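Side-chain contacts in 2,3,4,5-tetrahydropyridine-2,6-dicarboxylate N-succinyltransferase (Campylobacter jejuni, PDB 2RIJ), which probably catalyses the succinyl-CoA-dependent conversion of cyclic tetrahydrodipicolinate into acyclic N-succinyl-L-2-amino-6-oxopimelate, a step of lysine biosynthesis: residues Phe28-Leu33 against Ile109-Ile114; Ile62-Phe67 against Ile74-Ser79; Ala49-Glu54 against Ile141-Tyr146; Leu148-Val153 against Ala210-Glu215. All blocks are in the same frame, centred on the assembly; numbering follows the deposited sequence. Where two conformers were deposited one is given.

Contact 1: Phe28-Leu33 against Ile109-Ile114; sequences FGIARL and IDLLKI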
loop_
_atom_site.group_PDB
_atom_site.type_symbol
_atom_site.label_atom_id
_atom_site.label_comp_id
_atom_site.label_asym_id
_atom_site.label_seq_id
_atom_site.Cartn_x
_atom_site.Cartn_y
_atom_site.Cartn_z
ATOM N N PHE A 28 -26.555 8.803 53.323
ATOM C CA PHE A 28 -27.954 8.647 53.681
ATOM C C PHE A 28 -28.884 9.689 53.062
ATOM O O PHE A 28 -28.495 10.810 52.699
ATOM C CB PHE A 28 -28.138 8.613 55.217
ATOM C CG PHE A 28 -27.978 9.950 55.889
ATOM C CD1 PHE A 28 -26.720 10.415 56.262
ATOM C CD2 PHE A 28 -29.096 10.748 56.175
ATOM C CE1 PHE A 28 -26.575 11.656 56.879
ATOM C CE2 PHE A 28 -28.956 11.992 56.776
ATOM C CZ PHE A 28 -27.698 12.432 57.157
ATOM N N GLY A 29 -30.143 9.306 52.994
ATOM C CA GLY A 29 -31.214 10.211 52.690
ATOM C C GLY A 29 -32.562 9.545 52.832
ATOM O O GLY A 29 -32.653 8.377 53.214
ATOM N N ILE A 30 -33.599 10.319 52.540
ATOM C CA ILE A 30 -34.970 9.859 52.540
ATOM C C ILE A 30 -35.528 9.895 51.107
ATOM O O ILE A 30 -35.529 10.946 50.442
ATOM C CB ILE A 30 -35.860 10.707 53.503
ATOM C CG1 ILE A 30 -35.386 10.590 54.938
ATOM C CG2 ILE A 30 -37.344 10.292 53.411
ATOM C CD1 ILE A 30 -36.090 11.627 55.902
ATOM N N ALA A 31 -36.035 8.759 50.670
ATOM C CA ALA A 31 -36.621 8.595 49.365
ATOM C C ALA A 31 -38.143 8.516 49.381
ATOM O O ALA A 31 -38.721 7.911 50.267
ATOM C CB ALA A 31 -36.077 7.329 48.726
ATOM N N ARG A 32 -38.791 9.123 48.386
ATOM C CA ARG A 32 -40.177 8.839 48.075
ATOM C C ARG A 32 -40.155 7.682 47.103
ATOM O O ARG A 32 -39.448 7.723 46.072
ATOM C CB ARG A 32 -40.869 10.049 47.442
ATOM C CG ARG A 32 -42.322 9.825 47.143
ATOM C CD ARG A 32 -42.979 10.973 46.314
ATOM N NE ARG A 32 -42.242 11.223 45.071
ATOM C CZ ARG A 32 -42.259 10.426 44.003
ATOM N NH1 ARG A 32 -42.955 9.315 43.972
ATOM N NH2 ARG A 32 -41.523 10.748 42.942
ATOM N N LEU A 33 -40.918 6.630 47.394
ATOM C CA LEU A 33 -40.915 5.428 46.577
ATOM C C LEU A 33 -42.122 5.318 45.638
ATOM O O LEU A 33 -43.241 5.683 46.004
ATOM C CB LEU A 33 -40.889 4.176 47.445
ATOM C CG LEU A 33 -39.817 4.072 48.537
ATOM C CD1 LEU A 33 -40.032 2.704 49.261
ATOM C CD2 LEU A 33 -38.417 4.258 48.037
ATOM N N ILE A 109 -33.677 19.098 58.136
ATOM C CA ILE A 109 -34.796 19.428 59.021
ATOM C C ILE A 109 -35.949 19.939 58.165
ATOM O O ILE A 109 -37.073 19.490 58.325
ATOM C CB ILE A 109 -34.447 20.457 60.104
ATOM C CG1 ILE A 109 -33.141 20.077 60.816
ATOM C CG2 ILE A 109 -35.611 20.527 61.117
ATOM C CD1 ILE A 109 -32.838 20.865 62.156
ATOM N N ASP A 110 -35.670 20.840 57.224
ATOM C CA ASP A 110 -36.713 21.306 56.294
ATOM C C ASP A 110 -37.412 20.157 55.562
ATOM O O ASP A 110 -38.604 20.209 55.286
ATOM C CB ASP A 110 -36.134 22.257 55.237
ATOM C CG ASP A 110 -35.524 23.534 55.826
ATOM O OD1 ASP A 110 -35.947 23.982 56.913
ATOM O OD2 ASP A 110 -34.578 24.077 55.198
ATOM N N LEU A 111 -36.637 19.151 55.168
ATOM C CA LEU A 111 -37.172 18.015 54.438
ATOM C C LEU A 111 -38.196 17.278 55.313
ATOM O O LEU A 111 -39.270 16.924 54.845
ATOM C CB LEU A 111 -36.035 17.058 53.992
ATOM C CG LEU A 111 -36.549 15.843 53.174
ATOM C CD1 LEU A 111 -36.976 16.320 51.768
ATOM C CD2 LEU A 111 -35.494 14.755 53.102
ATOM N N LEU A 112 -37.849 17.047 56.586
ATOM C CA LEU A 112 -38.777 16.397 57.534
ATOM C C LEU A 112 -40.090 17.188 57.717
ATOM O O LEU A 112 -41.168 16.614 57.746
ATOM C CB LEU A 112 -38.096 16.202 58.893
ATOM C CG LEU A 112 -37.014 15.114 58.945
ATOM C CD1 LEU A 112 -36.253 15.233 60.212
ATOM C CD2 LEU A 112 -37.573 13.681 58.812
ATOM N N LYS A 113 -39.996 18.510 57.799
ATOM C CA LYS A 113 -41.209 19.329 57.890
ATOM C C LYS A 113 -42.081 19.054 56.676
ATOM O O LYS A 113 -43.304 18.916 56.788
ATOM C CB LYS A 113 -40.861 20.804 57.945
ATOM C CG LYS A 113 -40.153 21.208 59.193
ATOM C CD LYS A 113 -39.702 22.652 59.089
ATOM C CE LYS A 113 -38.844 23.034 60.278
ATOM N NZ LYS A 113 -38.646 24.507 60.369
ATOM N N ILE A 114 -41.455 18.968 55.510
ATOM C CA ILE A 114 -42.193 18.738 54.253
ATOM C C ILE A 114 -42.819 17.347 54.216
ATOM O O ILE A 114 -43.973 17.201 53.872
ATOM C CB ILE A 114 -41.290 18.965 52.998
ATOM C CG1 ILE A 114 -41.059 20.459 52.774
ATOM C CG2 ILE A 114 -41.951 18.379 51.731
ATOM C CD1 ILE A 114 -39.790 20.833 51.964
#

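Contact 2: Ile62-Phe67 against Ile74-Ser79; sequences IMLEAF and IDFNAS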
loop_
_atom_site.group_PDB
_atom_site.type_symbol
_atom_site.label_atom_id
_atom_site.label_comp_id
_atom_site.label_asym_id
_atom_site.label_seq_id
_atom_site.Cartn_x
_atom_site.Cartn_y
_atom_site.Cartn_z
ATOM N N ILE A 62 -30.223 10.874 64.574
ATOM C CA ILE A 62 -31.600 11.156 64.999
ATOM C C ILE A 62 -32.545 10.229 64.255
ATOM O O ILE A 62 -33.429 9.684 64.857
ATOM C CB ILE A 62 -32.024 12.651 64.788
ATOM C CG1 ILE A 62 -31.197 13.614 65.661
ATOM C CG2 ILE A 62 -33.514 12.837 65.037
ATOM C CD1 ILE A 62 -31.138 13.244 67.184
HETATM N N MSE A 63 -32.335 10.015 62.962
HETATM C CA MSE A 63 -33.202 9.153 62.145
HETATM C C MSE A 63 -33.108 7.696 62.544
HETATM O O MSE A 63 -34.103 7.008 62.680
HETATM C CB MSE A 63 -32.820 9.224 60.660
HETATM C CG MSE A 63 -33.067 10.546 59.993
HETATM SE SE MSE A 63 -34.852 11.277 60.276
HETATM C CE MSE A 63 -35.976 9.684 60.047
ATOM N N LEU A 64 -31.881 7.216 62.709
ATOM C CA LEU A 64 -31.648 5.844 63.158
ATOM C C LEU A 64 -32.266 5.627 64.539
ATOM O O LEU A 64 -32.881 4.576 64.812
ATOM C CB LEU A 64 -30.153 5.542 63.190
ATOM C CG LEU A 64 -29.535 5.463 61.781
ATOM C CD1 LEU A 64 -28.018 5.424 61.882
ATOM C CD2 LEU A 64 -30.120 4.259 61.006
ATOM N N GLU A 65 -32.103 6.613 65.419
ATOM C CA GLU A 65 -32.711 6.531 66.749
ATOM C C GLU A 65 -34.263 6.521 66.717
ATOM O O GLU A 65 -34.883 5.899 67.555
ATOM C CB GLU A 65 -32.185 7.643 67.632
ATOM C CG GLU A 65 -32.750 7.670 69.040
ATOM C CD GLU A 65 -32.338 6.481 69.906
ATOM O OE1 GLU A 65 -31.440 5.687 69.527
ATOM O OE2 GLU A 65 -32.919 6.359 71.010
ATOM N N ALA A 66 -34.886 7.194 65.754
ATOM C CA ALA A 66 -36.328 7.157 65.642
ATOM C C ALA A 66 -36.819 5.708 65.489
ATOM O O ALA A 66 -37.820 5.324 66.058
ATOM C CB ALA A 66 -36.794 8.021 64.484
ATOM N N PHE A 67 -36.078 4.925 64.722
ATOM C CA PHE A 67 -36.388 3.546 64.456
ATOM C C PHE A 67 -36.062 2.697 65.668
ATOM O O PHE A 67 -36.889 1.895 66.093
ATOM C CB PHE A 67 -35.602 3.045 63.245
ATOM C CG PHE A 67 -36.027 3.667 61.940
ATOM C CD1 PHE A 67 -37.304 3.527 61.473
ATOM C CD2 PHE A 67 -35.120 4.360 61.173
ATOM C CE1 PHE A 67 -37.686 4.103 60.274
ATOM C CE2 PHE A 67 -35.499 4.937 59.933
ATOM C CZ PHE A 67 -36.785 4.808 59.518
ATOM N N ILE A 74 -31.500 -2.622 64.198
ATOM C CA ILE A 74 -30.620 -2.212 63.096
ATOM C C ILE A 74 -29.356 -3.068 63.180
ATOM O O ILE A 74 -28.671 -3.084 64.197
ATOM C CB ILE A 74 -30.257 -0.684 63.190
ATOM C CG1 ILE A 74 -31.538 0.169 63.237
ATOM C CG2 ILE A 74 -29.274 -0.259 62.073
ATOM C CD1 ILE A 74 -31.280 1.683 63.305
ATOM N N ASP A 75 -29.041 -3.777 62.107
ATOM C CA ASP A 75 -27.761 -4.500 62.004
ATOM C C ASP A 75 -26.676 -3.568 61.457
ATOM O O ASP A 75 -26.577 -3.373 60.261
ATOM C CB ASP A 75 -27.922 -5.733 61.101
ATOM C CG ASP A 75 -26.633 -6.549 60.956
ATOM O OD1 ASP A 75 -25.627 -6.221 61.627
ATOM O OD2 ASP A 75 -26.625 -7.505 60.144
ATOM N N PHE A 76 -25.850 -3.022 62.352
ATOM C CA PHE A 76 -24.831 -2.058 61.968
ATOM C C PHE A 76 -23.631 -2.750 61.320
ATOM O O PHE A 76 -22.681 -2.092 60.892
ATOM C CB PHE A 76 -24.368 -1.245 63.161
ATOM C CG PHE A 76 -25.347 -0.232 63.599
ATOM C CD1 PHE A 76 -25.421 0.993 62.961
ATOM C CD2 PHE A 76 -26.192 -0.481 64.659
ATOM C CE1 PHE A 76 -26.339 1.939 63.347
ATOM C CE2 PHE A 76 -27.116 0.474 65.066
ATOM C CZ PHE A 76 -27.183 1.689 64.399
ATOM N N ASN A 77 -23.661 -4.078 61.278
ATOM C CA ASN A 77 -22.668 -4.831 60.526
ATOM C C ASN A 77 -23.075 -5.134 59.086
ATOM O O ASN A 77 -22.275 -5.687 58.340
ATOM C CB ASN A 77 -22.346 -6.140 61.237
ATOM C CG ASN A 77 -21.840 -5.916 62.640
ATOM O OD1 ASN A 77 -20.958 -5.072 62.878
ATOM N ND2 ASN A 77 -22.416 -6.649 63.590
ATOM N N ALA A 78 -24.299 -4.794 58.696
ATOM C CA ALA A 78 -24.730 -4.918 57.308
ATOM C C ALA A 78 -24.190 -3.707 56.561
ATOM O O ALA A 78 -23.765 -2.722 57.188
ATOM C CB ALA A 78 -26.256 -4.989 57.229
ATOM N N SER A 79 -24.142 -3.781 55.232
ATOM C CA SER A 79 -23.595 -2.682 54.431
ATOM C C SER A 79 -24.563 -1.509 54.304
ATOM O O SER A 79 -24.183 -0.399 53.932
ATOM C CB SER A 79 -23.197 -3.156 53.023
ATOM O OG SER A 79 -24.246 -3.857 52.405
#

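Contact 3: Ala49-Glu54 against Ile141-Tyr146; sequences ALINYE and IYLKLY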
loop_
_atom_site.group_PDB
_atom_site.type_symbol
_atom_site.label_atom_id
_atom_site.label_comp_id
_atom_site.label_asym_id
_atom_site.label_seq_id
_atom_site.Cartn_x
_atom_site.Cartn_y
_atom_site.Cartn_z
ATOM N N ALA A 49 -34.544 14.228 47.425
ATOM C CA ALA A 49 -34.314 15.645 47.203
ATOM C C ALA A 49 -33.063 16.141 47.902
ATOM O O ALA A 49 -32.673 17.291 47.698
ATOM C CB ALA A 49 -35.536 16.469 47.664
ATOM N N LEU A 50 -32.445 15.273 48.714
ATOM C CA LEU A 50 -31.238 15.611 49.489
ATOM C C LEU A 50 -30.427 14.342 49.683
ATOM O O LEU A 50 -30.964 13.321 50.109
ATOM C CB LEU A 50 -31.580 16.165 50.878
ATOM C CG LEU A 50 -32.158 17.569 51.047
ATOM C CD1 LEU A 50 -32.658 17.759 52.503
ATOM C CD2 LEU A 50 -31.145 18.653 50.637
ATOM N N ILE A 51 -29.149 14.407 49.341
ATOM C CA ILE A 51 -28.210 13.323 49.522
ATOM C C ILE A 51 -27.138 13.796 50.471
ATOM O O ILE A 51 -26.538 14.871 50.304
ATOM C CB ILE A 51 -27.510 12.947 48.169
ATOM C CG1 ILE A 51 -28.530 12.621 47.105
ATOM C CG2 ILE A 51 -26.493 11.811 48.345
ATOM C CD1 ILE A 51 -29.323 11.339 47.438
ATOM N N ASN A 52 -26.882 12.969 51.462
ATOM C CA ASN A 52 -25.850 13.244 52.445
ATOM C C ASN A 52 -24.733 12.237 52.188
ATOM O O ASN A 52 -24.992 11.022 52.083
ATOM C CB ASN A 52 -26.410 13.096 53.858
ATOM C CG ASN A 52 -27.467 14.127 54.186
ATOM O OD1 ASN A 52 -27.150 15.242 54.566
ATOM N ND2 ASN A 52 -28.727 13.746 54.066
ATOM N N TYR A 53 -23.513 12.732 52.005
ATOM C CA TYR A 53 -22.338 11.849 51.846
ATOM C C TYR A 53 -21.273 12.302 52.821
ATOM O O TYR A 53 -20.804 13.411 52.725
ATOM C CB TYR A 53 -21.779 11.871 50.424
ATOM C CG TYR A 53 -20.593 10.961 50.281
ATOM C CD1 TYR A 53 -20.756 9.575 50.325
ATOM C CD2 TYR A 53 -19.321 11.465 50.160
ATOM C CE1 TYR A 53 -19.678 8.739 50.229
ATOM C CE2 TYR A 53 -18.221 10.611 50.091
ATOM C CZ TYR A 53 -18.426 9.266 50.129
ATOM O OH TYR A 53 -17.376 8.414 50.063
ATOM N N GLU A 54 -20.917 11.448 53.765
ATOM C CA GLU A 54 -19.861 11.732 54.742
ATOM C C GLU A 54 -20.052 13.106 55.419
ATOM O O GLU A 54 -19.124 13.905 55.563
ATOM C CB GLU A 54 -18.459 11.539 54.117
ATOM C CG GLU A 54 -18.176 10.086 53.663
ATOM C CD GLU A 54 -17.830 9.146 54.820
ATOM O OE1 GLU A 54 -17.958 9.563 55.987
ATOM O OE2 GLU A 54 -17.423 7.990 54.559
ATOM N N ILE A 141 -29.555 0.906 45.566
ATOM C CA ILE A 141 -29.112 1.149 44.189
ATOM C C ILE A 141 -29.374 2.615 43.829
ATOM O O ILE A 141 -28.508 3.302 43.275
ATOM C CB ILE A 141 -29.850 0.264 43.123
ATOM C CG1 ILE A 141 -29.529 -1.204 43.329
ATOM C CG2 ILE A 141 -29.427 0.701 41.696
ATOM C CD1 ILE A 141 -30.475 -2.164 42.616
ATOM N N TYR A 142 -30.563 3.095 44.145
ATOM C CA TYR A 142 -30.917 4.491 43.815
ATOM C C TYR A 142 -30.062 5.508 44.590
ATOM O O TYR A 142 -29.601 6.516 44.006
ATOM C CB TYR A 142 -32.409 4.729 43.993
ATOM C CG TYR A 142 -33.213 4.472 42.744
ATOM C CD1 TYR A 142 -33.639 3.209 42.426
ATOM C CD2 TYR A 142 -33.456 5.500 41.830
ATOM C CE1 TYR A 142 -34.343 2.971 41.267
ATOM C CE2 TYR A 142 -34.165 5.266 40.671
ATOM C CZ TYR A 142 -34.615 4.006 40.408
ATOM O OH TYR A 142 -35.321 3.739 39.256
ATOM N N LEU A 143 -29.764 5.222 45.863
ATOM C CA LEU A 143 -28.860 6.100 46.615
ATOM C C LEU A 143 -27.451 6.164 45.943
ATOM O O LEU A 143 -26.843 7.249 45.838
ATOM C CB LEU A 143 -28.747 5.667 48.062
ATOM C CG LEU A 143 -27.859 6.512 48.967
ATOM C CD1 LEU A 143 -28.185 7.993 48.923
ATOM C CD2 LEU A 143 -27.970 5.956 50.376
ATOM N N LYS A 144 -26.919 5.007 45.553
ATOM C CA LYS A 144 -25.658 4.914 44.832
ATOM C C LYS A 144 -25.695 5.710 43.501
ATOM O O LYS A 144 -24.804 6.491 43.219
ATOM C CB LYS A 144 -25.306 3.445 44.597
ATOM C CG LYS A 144 -24.883 2.701 45.909
ATOM C CD LYS A 144 -24.849 1.187 45.769
ATOM C CE LYS A 144 -24.253 0.502 47.002
ATOM N NZ LYS A 144 -22.799 0.674 47.102
ATOM N N LEU A 145 -26.762 5.564 42.727
ATOM C CA LEU A 145 -26.861 6.303 41.460
ATOM C C LEU A 145 -26.860 7.800 41.709
ATOM O O LEU A 145 -26.220 8.533 40.978
ATOM C CB LEU A 145 -28.081 5.860 40.674
ATOM C CG LEU A 145 -28.037 4.417 40.114
ATOM C CD1 LEU A 145 -29.373 4.034 39.455
ATOM C CD2 LEU A 145 -26.824 4.152 39.157
ATOM N N TYR A 146 -27.604 8.241 42.724
ATOM C CA TYR A 146 -27.594 9.617 43.158
ATOM C C TYR A 146 -26.250 10.089 43.606
ATOM O O TYR A 146 -25.857 11.208 43.307
ATOM C CB TYR A 146 -28.639 9.868 44.263
ATOM C CG TYR A 146 -30.035 10.319 43.835
ATOM C CD1 TYR A 146 -31.040 9.413 43.512
ATOM C CD2 TYR A 146 -30.347 11.679 43.736
ATOM C CE1 TYR A 146 -32.342 9.829 43.158
ATOM C CE2 TYR A 146 -31.621 12.099 43.393
ATOM C CZ TYR A 146 -32.630 11.178 43.111
ATOM O OH TYR A 146 -33.881 11.669 42.809
#

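Contact 4: Leu148-Val153 against Ala210-Glu215; sequences LSTKKV and AHIIPE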
loop_
_atom_site.group_PDB
_atom_site.type_symbol
_atom_site.label_atom_id
_atom_site.label_comp_id
_atom_site.label_asym_id
_atom_site.label_seq_id
_atom_site.Cartn_x
_atom_site.Cartn_y
_atom_site.Cartn_z
ATOM N N LEU A 148 -23.388 9.209 42.500
ATOM C CA LEU A 148 -22.676 9.436 41.220
ATOM C C LEU A 148 -23.202 10.675 40.499
ATOM O O LEU A 148 -22.429 11.568 40.204
ATOM C CB LEU A 148 -22.736 8.195 40.332
ATOM C CG LEU A 148 -21.904 6.982 40.786
ATOM C CD1 LEU A 148 -22.456 5.698 40.162
ATOM C CD2 LEU A 148 -20.419 7.230 40.490
ATOM N N SER A 149 -24.505 10.747 40.241
ATOM C CA SER A 149 -25.057 11.846 39.419
ATOM C C SER A 149 -25.023 13.247 40.065
ATOM O O SER A 149 -24.929 14.237 39.347
ATOM C CB SER A 149 -26.433 11.486 38.899
ATOM O OG SER A 149 -26.316 10.384 38.015
ATOM N N THR A 150 -25.039 13.293 41.407
ATOM C CA THR A 150 -24.868 14.526 42.171
ATOM C C THR A 150 -23.386 14.862 42.359
ATOM O O THR A 150 -23.067 15.895 42.900
ATOM C CB THR A 150 -25.516 14.417 43.591
ATOM O OG1 THR A 150 -24.804 13.429 44.374
ATOM C CG2 THR A 150 -27.045 14.077 43.519
ATOM N N LYS A 151 -22.489 13.964 41.940
ATOM C CA LYS A 151 -21.060 14.100 42.027
ATOM C C LYS A 151 -20.563 14.177 43.477
ATOM O O LYS A 151 -19.517 14.748 43.726
ATOM C CB LYS A 151 -20.557 15.276 41.175
ATOM C CG LYS A 151 -20.947 15.162 39.713
ATOM C CD LYS A 151 -20.267 16.211 38.794
ATOM C CE LYS A 151 -20.849 17.583 38.928
ATOM N NZ LYS A 151 -22.171 17.737 38.388
ATOM N N LYS A 152 -21.282 13.553 44.415
ATOM C CA LYS A 152 -20.780 13.447 45.816
ATOM C C LYS A 152 -19.592 12.494 45.885
ATOM O O LYS A 152 -18.755 12.604 46.773
ATOM C CB LYS A 152 -21.880 12.953 46.771
ATOM C CG LYS A 152 -23.057 13.894 46.961
ATOM C CD LYS A 152 -22.833 14.812 48.111
ATOM C CE LYS A 152 -23.999 15.732 48.345
ATOM N NZ LYS A 152 -23.583 16.674 49.426
ATOM N N VAL A 153 -19.568 11.518 44.978
ATOM C CA VAL A 153 -18.471 10.570 44.819
ATOM C C VAL A 153 -18.008 10.548 43.351
ATOM O O VAL A 153 -18.789 10.842 42.434
ATOM C CB VAL A 153 -18.856 9.120 45.234
ATOM C CG1 VAL A 153 -19.360 9.071 46.719
ATOM C CG2 VAL A 153 -19.876 8.495 44.245
ATOM N N ALA A 210 -34.853 13.012 35.306
ATOM C CA ALA A 210 -35.977 12.720 36.179
ATOM C C ALA A 210 -35.544 12.978 37.641
ATOM O O ALA A 210 -36.404 13.026 38.548
ATOM C CB ALA A 210 -36.504 11.254 35.986
ATOM N N HIS A 211 -34.245 13.147 37.870
ATOM C CA HIS A 211 -33.689 13.185 39.249
ATOM C C HIS A 211 -32.737 14.337 39.591
ATOM O O HIS A 211 -32.653 14.713 40.758
ATOM C CB HIS A 211 -32.977 11.857 39.556
ATOM C CG HIS A 211 -33.890 10.687 39.567
ATOM N ND1 HIS A 211 -34.606 10.304 40.681
ATOM C CD2 HIS A 211 -34.252 9.842 38.572
ATOM C CE1 HIS A 211 -35.376 9.277 40.364
ATOM N NE2 HIS A 211 -35.202 8.992 39.087
ATOM N N ILE A 212 -31.986 14.843 38.611
ATOM C CA ILE A 212 -30.873 15.750 38.854
ATOM C C ILE A 212 -31.115 17.041 38.106
ATOM O O ILE A 212 -31.584 17.025 36.974
ATOM C CB ILE A 212 -29.547 15.099 38.349
ATOM C CG1 ILE A 212 -29.413 13.675 38.954
ATOM C CG2 ILE A 212 -28.276 16.023 38.595
ATOM C CD1 ILE A 212 -29.097 13.593 40.436
ATOM N N ILE A 213 -30.774 18.149 38.747
ATOM C CA ILE A 213 -30.880 19.467 38.178
ATOM C C ILE A 213 -29.481 19.883 37.775
ATOM O O ILE A 213 -28.619 20.063 38.648
ATOM C CB ILE A 213 -31.468 20.473 39.185
ATOM C CG1 ILE A 213 -32.853 20.021 39.662
ATOM C CG2 ILE A 213 -31.539 21.929 38.567
ATOM C CD1 ILE A 213 -33.409 20.756 40.925
ATOM N N PRO A 214 -29.238 20.050 36.468
ATOM C CA PRO A 214 -27.895 20.473 36.042
ATOM C C PRO A 214 -27.506 21.845 36.604
ATOM O O PRO A 214 -28.378 22.618 36.995
ATOM C CB PRO A 214 -28.056 20.610 34.525
ATOM C CG PRO A 214 -29.116 19.677 34.161
ATOM C CD PRO A 214 -30.107 19.818 35.286
ATOM N N GLU A 215 -26.218 22.115 36.603
ATOM C CA GLU A 215 -25.668 23.450 36.911
ATOM C C GLU A 215 -26.148 24.390 35.833
ATOM O O GLU A 215 -26.600 23.971 34.748
ATOM C CB GLU A 215 -24.145 23.407 36.886
ATOM C CG GLU A 215 -23.522 22.524 37.960
ATOM C CD GLU A 215 -23.288 21.073 37.516
ATOM O OE1 GLU A 215 -23.756 20.654 36.419
ATOM O OE2 GLU A 215 -22.630 20.348 38.290
#

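Contact 1: Phe28-Leu33 against Ile109-Ile114
Ile30, in the middle of an extended strand, and Leu111, on a helix, hold the closest pair of CA atoms, 8.7 Å apart. That spacing fits one layer of side chains between a sheet and a helix. The regularity of the helix is borne out by backbone bonds such as Lys113 N to Ile109 O, 3.1 Å. Ile30 directs its CB at the helix, and Leu111 directs its own back at the strand. One branch of each leucine does the touching. Leu111 CD2 approaches the root of the isoleucine, 4.1 Å from Ile30 CB, whereas Leu112 CD2 meets the far end, 3.9 Å from Ile30 CD1. Leu111 gets there because its CG stands anti to the backbone N (chi1 -179°). The side chains of Ile30 and Leu112 cross at about a right angle, so they touch at their methyl ends without running alongside each other. Helix 107-117 thus covers one face of the antiparallel sheet to which strand 27-35 belongs, in the N-terminal part of the protein. Leu112 also reaches helix 87-96 through Ala93 and Leu94, and Leu111 packs on Met192 of the second subunit. All three touching residues are buried, and every atom that meets across the contact is carbon; the helix and sheet are therefore joined here by dispersion and the hydrophobic effect, without directional polar bonds.

Contact 2: Ile62-Phe67 against Ile74-Ser79
A methyl group set against both a backbone carbonyl and a side chain of the same residue marks this contact: Ile74 CD1 is 3.6 Å from Leu64 O and equally 3.6 Å from Leu64 CD2. The two side chains cross at about a right angle, and the isoleucine end fits between the CD2 branch of Leu64 and the Leu64 carbonyl. Ile74 puts CG1 anti to its carbonyl carbon (chi1 -56°), and an extended chi2 carries CD1 on to the helix, while the other branch, CG2, has a different task. That CG2 methyl sits 3.6 Å above the Phe76 ring, over its centre, in the position of a CH-pi contact within the loop itself. Leu64 uses its second branch on the same ring from another direction: Leu64 CD1 comes to the edge, near the ring plane, 4.1 Å from Phe76 CE1. The loop that carries these groups leads from helix 57-69 to strand 80-84, and it turns back through a type I beta turn, Asp75 to Ala78, closed by Ala78 N to Asp75 O at 3.1 Å. An Asx turn is superimposed on it, Asn77 N donating to Asp75 OD1 over 2.9 Å with an angle of 142° at the hydrogen. The donor meets that oxygen from above the carboxylate, 47° out of its plane. Leu64 and Ile74 both lie on Phe81 of the following strand, while Phe76 meets the rings of Tyr22 and Phe130.

Contact 3: Ala49-Glu54 against Ile141-Tyr146
Ile51 crosses Tyr146 at about a right angle, its end pressed against the root of the tyrosine. Ile51 CD1 is 3.6 Å from Tyr146 CB and 3.8 Å from Tyr146 CG, and Ile51 CG1 is 3.9 Å from Tyr146 CD2, so the aliphatic branch covers the junction of CB and ring and approaches the ring obliquely. A bend in the isoleucine makes this possible: with chi1 -55° and chi2 -66°, CD1 is folded over and not fully extended. The same methyl also meets Leu143 CD1 at 3.8 Å. Leu143 has CG anti to the backbone N (chi1 -179°), which swings its branches from the side of the helix toward the isoleucine; CD1 of Ile51 is thereby shared by residues three positions apart on one helix. The Tyr146 ring is turned so that Tyr142 O, a turn earlier, lies in its plane at the edge. Helix 138-149 here covers the sheet near strand 52-53, on the face opposite to helix 107-117, as the opposed CB directions of Ile51 and Ile30 attest. Leu143 continues the packing onto Phe48, Val127 and Leu129. The hydroxyl of Tyr146 is hydrogen-bonded to His211 ND1, to Phe48 N and to Lys191 NZ of the second subunit. Chemistry divides the tyrosine in two: its CB and inner ring belong to the apolar core, while the well-gripped oxygen ties this helix to a distant loop and to the neighbouring subunit, probably fixing the ring's position against Ile51.

Contact 4: Leu148-Val153 against Ala210-Glu215
Lys151 curls at chi3 (-75°) and chi4 (-71°) while Glu215 bends at chi2 (91°), and from opposite directions the two chains bring ammonium and carboxylate together. The salt bridge, Lys151 NZ to Glu215 OE2, measures 2.7 Å and uses the syn lone pair of that oxygen. Lys151, the first residue to leave helical geometry after helix 138-149, has the positive phi of a Schellman motif, with bonds back into the last turn, among them Lys151 N to Leu148 O at 3.0 Å. The contact so joins the helix terminus to the loop that leads into strand 219-220, at the start of the region whose hexapeptide repeats form the left-handed beta-helix. Each charged group has a second partner: NZ also bonds Leu232 O, and Glu215 OE1 bonds Thr218 OG1, which should hold the carboxylate in its orientation. Beside the bridge lies a small apolar patch centred on Ile212. Ser149 CB is 3.7 Å from Ile212 CG1, and Thr150 CG2 is 3.7 Å from Ile212 CD1, the latter pair crossing at about a right angle. The hydroxyls of these helix-end residues are engaged elsewhere, Ser149 OG with Ala230 O and Thr150 OG1 with Tyr146 O, while their carbon atoms face the isoleucine. Its remaining branch, Ile212 CG2, stands 3.9 Å from Ser149 O.

In the fold
Contacts 1, 2 and 3 are buried packing in the N-terminal part; contact 4 is only partly buried and alone carries a salt bridge across its segments. Contacts 1 and 3 load opposite faces of one sheet, whose strands 27-35 and 52-53 are joined by Phe28 O and Asn52 N, 3.0 Å apart. Contact 2, nested within the chain loop closed by contact 1, meets it where Met63 SE lies 3.9 Å from Leu112 CD2, and no other subunit touches it; contacts 1, 3 and 4 all reach the second subunit. Contacts 3 and 4 share helix 138-149, with centres about 9 Å apart; carbon-only packing in contact 3 gives way to a salt bridge in contact 4, nearer the beta-helix.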